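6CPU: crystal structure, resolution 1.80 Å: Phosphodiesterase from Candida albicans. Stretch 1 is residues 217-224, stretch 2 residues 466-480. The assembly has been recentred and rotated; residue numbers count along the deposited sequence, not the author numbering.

Stretch 1, residues 217-224: HWSFPAHN
Stretch 2 (466-480) VTRPLRVSAQWAMVL

Two direct hydrogen bonds fix W218 to the segment leading into the helix of stretch 2. The indole NE1 of W218 donates to the carbonyl O of T467 at 2.8 Å, nearly straight at 169°, and R468 NH1 donates to the backbone O of W218, also at 2.8 Å but more bent at 137°. The same arginine lies over one face of the W218 indole: R468 CZ stands 4.3 Å from the centroid of the six-membered ring, 8° off its normal, a cation-pi contact. F220 CB covers the opposite face of the guanidinium, 3.9 Å from R468 NH1. R468 (chi1 to chi3 m, m, t; chi4 178°) and W218 (t, chi2 -109°) both start sideways and bring their ends nearer to the other stretch.

Two waters extend the polar network. Water 1 donates to F220 O and accepts from W476 NE1, both at 2.8 Å, so a loop carbonyl and a buried indole NH are satisfied together. Water 2 donates to N224 OD1 (2.9 Å) and Q475 OE1 (2.8 Å), and accepts a weak bond from H223 N (3.0 Å).

Stretch 1 is loop as far as P221 (W218 phi/psi -66/-31, S219 -81/66, F220 -67/115, P221 -82/56), then a 3-10 segment, 222-224, with N224 N bonded to P221 O (2.9 Å). In stretch 2, R468 (-79/156) and P469 (-52/150) are extended; P469 is the N-cap, and the helix from L470 begins its i to i+4 bonding with S473 N to P469 O (3.0 Å). Both chains advance in the same sense: S219 CA lies 5.9 Å from R468 CA, and H223 CA 7.6 Å from Q475 CA.

The helix turns V472, Q475 and V479 toward stretch 1. V472 (t) places CG2 3.3 Å from S219 OG and CG1 3.7 Å from F220 O. Beside them, P469 CD packs 3.6 Å from W218 CD1, and P469 CG lies 3.7 Å from S219 CB. Farther along, H223 (m, chi2 -77°) points its ring edge at the face of W476 (m, chi2 114°): the H223 ring and the W476 six-membered ring have centroids 4.2 Å apart and planes at 62°, with H223 NE2 3.2 Å from W476 CD2. A222 CB meets W476 CZ2 at 3.5 Å. Q475 (m, t, chi3 -40°) sets OE1 3.4 Å from H223 CD2, while V479 (m) closes the contact, CG2 4.0 Å from H223 CE1. Together the stretches bury 697 Å².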

# COMPACT_ATOMS: atom_id res chain seq x y z
N HIS A 217 19.23 -4.36 -2.98
CA HIS A 217 19.58 -3.45 -4.08
C HIS A 217 18.85 -2.10 -4.01
O HIS A 217 17.64 -2.06 -3.77
CB HIS A 217 19.21 -4.06 -5.42
CG HIS A 217 20.15 -5.13 -5.88
ND1 HIS A 217 20.09 -6.43 -5.41
CD2 HIS A 217 21.16 -5.11 -6.79
CE1 HIS A 217 21.02 -7.15 -6.01
NE2 HIS A 217 21.68 -6.37 -6.84
N TRP A 218 19.58 -1.01 -4.25
CA TRP A 218 18.92 0.29 -4.47
C TRP A 218 18.11 0.26 -5.76
O TRP A 218 17.09 0.93 -5.87
CB TRP A 218 19.92 1.46 -4.49
CG TRP A 218 19.23 2.76 -4.76
CD1 TRP A 218 19.30 3.51 -5.90
CD2 TRP A 218 18.29 3.42 -3.91
NE1 TRP A 218 18.49 4.62 -5.79
CE2 TRP A 218 17.86 4.59 -4.57
CE3 TRP A 218 17.79 3.15 -2.62
CZ2 TRP A 218 16.95 5.48 -4.00
CZ3 TRP A 218 16.89 4.04 -2.06
CH2 TRP A 218 16.48 5.19 -2.75
N SER A 219 18.56 -0.52 -6.73
CA SER A 219 17.78 -0.77 -7.94
C SER A 219 16.73 -1.85 -7.63
O SER A 219 16.76 -2.94 -8.19
CB SER A 219 18.69 -1.19 -9.09
OG SER A 219 18.01 -1.10 -10.34
N PHE A 220 15.79 -1.51 -6.76
CA PHE A 220 14.80 -2.46 -6.26
C PHE A 220 13.89 -2.88 -7.40
O PHE A 220 13.16 -2.03 -7.94
CB PHE A 220 14.01 -1.81 -5.13
CG PHE A 220 13.02 -2.73 -4.46
CD1 PHE A 220 13.42 -3.92 -3.90
CD2 PHE A 220 11.67 -2.36 -4.35
CE1 PHE A 220 12.51 -4.76 -3.27
CE2 PHE A 220 10.76 -3.19 -3.71
CZ PHE A 220 11.17 -4.39 -3.17
N PRO A 221 13.92 -4.17 -7.80
CA PRO A 221 13.24 -4.59 -9.01
C PRO A 221 11.75 -4.84 -8.78
O PRO A 221 11.24 -5.91 -9.09
CB PRO A 221 13.96 -5.90 -9.36
CG PRO A 221 14.27 -6.48 -8.03
CD PRO A 221 14.61 -5.30 -7.15
N ALA A 222 11.06 -3.82 -8.26
CA ALA A 222 9.67 -3.96 -7.83
C ALA A 222 8.78 -4.59 -8.88
O ALA A 222 7.91 -5.38 -8.55
CB ALA A 222 9.11 -2.60 -7.43
N HIS A 223 9.01 -4.26 -10.15
CA HIS A 223 8.12 -4.73 -11.21
C HIS A 223 8.30 -6.18 -11.60
O HIS A 223 7.46 -6.74 -12.30
CB HIS A 223 8.23 -3.82 -12.43
CG HIS A 223 7.98 -2.39 -12.11
ND1 HIS A 223 6.71 -1.89 -11.90
CD2 HIS A 223 8.83 -1.37 -11.89
CE1 HIS A 223 6.80 -0.61 -11.58
NE2 HIS A 223 8.07 -0.27 -11.57
N ASN A 224 9.39 -6.78 -11.15
CA ASN A 224 9.62 -8.20 -11.33
C ASN A 224 9.21 -9.01 -10.11
O ASN A 224 9.43 -10.22 -10.08
CB ASN A 224 11.10 -8.44 -11.62
CG ASN A 224 11.57 -7.64 -12.80
OD1 ASN A 224 12.28 -6.64 -12.65
ND2 ASN A 224 11.12 -8.02 -13.98
N VAL A 466 12.44 8.83 -9.48
CA VAL A 466 13.48 9.52 -10.27
C VAL A 466 14.90 9.32 -9.73
O VAL A 466 15.86 9.63 -10.45
CB VAL A 466 13.20 11.03 -10.43
CG1 VAL A 466 11.91 11.25 -11.21
CG2 VAL A 466 13.18 11.76 -9.10
N THR A 467 15.03 8.84 -8.49
CA THR A 467 16.33 8.53 -7.86
C THR A 467 16.77 7.06 -7.99
O THR A 467 17.88 6.72 -7.57
CB THR A 467 16.35 8.90 -6.35
OG1 THR A 467 15.56 7.97 -5.60
CG2 THR A 467 15.83 10.31 -6.11
N ARG A 468 15.92 6.20 -8.54
CA ARG A 468 16.32 4.83 -8.85
C ARG A 468 17.12 4.84 -10.14
O ARG A 468 16.93 5.73 -10.97
CB ARG A 468 15.12 3.92 -9.07
CG ARG A 468 14.12 3.85 -7.92
CD ARG A 468 14.69 3.17 -6.69
NE ARG A 468 13.63 2.88 -5.72
CZ ARG A 468 13.82 2.26 -4.56
NH1 ARG A 468 15.04 1.85 -4.20
NH2 ARG A 468 12.80 2.03 -3.73
N PRO A 469 17.98 3.82 -10.34
CA PRO A 469 18.65 3.69 -11.64
C PRO A 469 17.70 3.72 -12.83
O PRO A 469 16.55 3.29 -12.74
CB PRO A 469 19.38 2.35 -11.52
CG PRO A 469 19.72 2.28 -10.07
CD PRO A 469 18.50 2.85 -9.37
N LEU A 470 18.22 4.21 -13.95
CA LEU A 470 17.43 4.59 -15.11
C LEU A 470 16.38 3.59 -15.58
O LEU A 470 15.24 3.98 -15.84
CB LEU A 470 18.37 4.92 -16.28
CG LEU A 470 17.77 5.49 -17.57
CD1 LEU A 470 16.94 6.73 -17.30
CD2 LEU A 470 18.89 5.80 -18.55
N ARG A 471 16.74 2.31 -15.70
CA ARG A 471 15.81 1.32 -16.24
C ARG A 471 14.58 1.15 -15.34
O ARG A 471 13.44 1.09 -15.82
CB ARG A 471 16.51 -0.03 -16.40
CG ARG A 471 15.75 -1.03 -17.26
CD ARG A 471 16.54 -2.33 -17.35
NE ARG A 471 16.78 -2.86 -16.01
CZ ARG A 471 15.87 -3.51 -15.28
NH1 ARG A 471 14.65 -3.76 -15.75
NH2 ARG A 471 16.19 -3.92 -14.06
N VAL A 472 14.82 1.05 -14.04
CA VAL A 472 13.75 0.90 -13.05
C VAL A 472 12.92 2.18 -12.99
O VAL A 472 11.70 2.13 -12.87
CB VAL A 472 14.31 0.56 -11.65
CG1 VAL A 472 13.20 0.58 -10.60
CG2 VAL A 472 15.01 -0.79 -11.67
N SER A 473 13.61 3.32 -13.06
CA SER A 473 12.95 4.62 -13.01
C SER A 473 11.98 4.77 -14.15
O SER A 473 10.88 5.29 -13.98
CB SER A 473 13.99 5.75 -13.02
OG SER A 473 13.40 7.02 -12.79
N ALA A 474 12.37 4.28 -15.33
CA ALA A 474 11.51 4.33 -16.51
C ALA A 474 10.29 3.42 -16.39
O ALA A 474 9.22 3.77 -16.87
CB ALA A 474 12.30 3.95 -17.76
N GLN A 475 10.47 2.24 -15.79
CA GLN A 475 9.34 1.31 -15.59
C GLN A 475 8.26 1.97 -14.74
O GLN A 475 7.08 1.87 -15.04
CB GLN A 475 9.82 0.02 -14.92
CG GLN A 475 10.65 -0.89 -15.81
CD GLN A 475 11.12 -2.14 -15.09
OE1 GLN A 475 11.51 -2.09 -13.93
NE2 GLN A 475 11.10 -3.25 -15.80
N TRP A 476 8.68 2.64 -13.67
CA TRP A 476 7.76 3.39 -12.80
C TRP A 476 7.06 4.52 -13.56
O TRP A 476 5.87 4.73 -13.40
CB TRP A 476 8.51 3.97 -11.60
CG TRP A 476 8.79 2.98 -10.52
CD1 TRP A 476 10.01 2.51 -10.11
CD2 TRP A 476 7.81 2.33 -9.70
NE1 TRP A 476 9.85 1.61 -9.09
CE2 TRP A 476 8.51 1.48 -8.81
CE3 TRP A 476 6.42 2.39 -9.63
CZ2 TRP A 476 7.86 0.69 -7.87
CZ3 TRP A 476 5.77 1.60 -8.68
CH2 TRP A 476 6.49 0.76 -7.83
N ALA A 477 7.81 5.24 -14.40
CA ALA A 477 7.23 6.32 -15.19
C ALA A 477 6.10 5.83 -16.08
O ALA A 477 5.10 6.51 -16.27
CB ALA A 477 8.31 6.99 -16.04
N MET A 478 6.28 4.63 -16.63
CA MET A 478 5.27 4.01 -17.45
C MET A 478 3.98 3.69 -16.69
O MET A 478 2.88 3.98 -17.17
CB MET A 478 5.83 2.72 -18.04
CG MET A 478 4.81 1.89 -18.78
SD MET A 478 5.62 0.75 -19.90
CE MET A 478 4.21 -0.11 -20.56
N VAL A 479 4.09 3.06 -15.52
CA VAL A 479 2.88 2.71 -14.78
C VAL A 479 2.19 3.96 -14.20
O VAL A 479 0.97 4.03 -14.16
CB VAL A 479 3.12 1.60 -13.72
CG1 VAL A 479 3.69 0.36 -14.41
CG2 VAL A 479 4.02 2.06 -12.59
N LEU A 480 2.98 4.97 -13.82
CA LEU A 480 2.43 6.25 -13.37
C LEU A 480 1.62 6.91 -14.49
O LEU A 480 0.53 7.41 -14.25
CB LEU A 480 3.55 7.19 -12.86
CG LEU A 480 3.09 8.53 -12.22
CD1 LEU A 480 2.15 8.30 -11.04
CD2 LEU A 480 4.28 9.36 -11.76
O HOH W 1 11.90 0.46 -7.52
O HOH W 2 11.48 -3.99 -11.83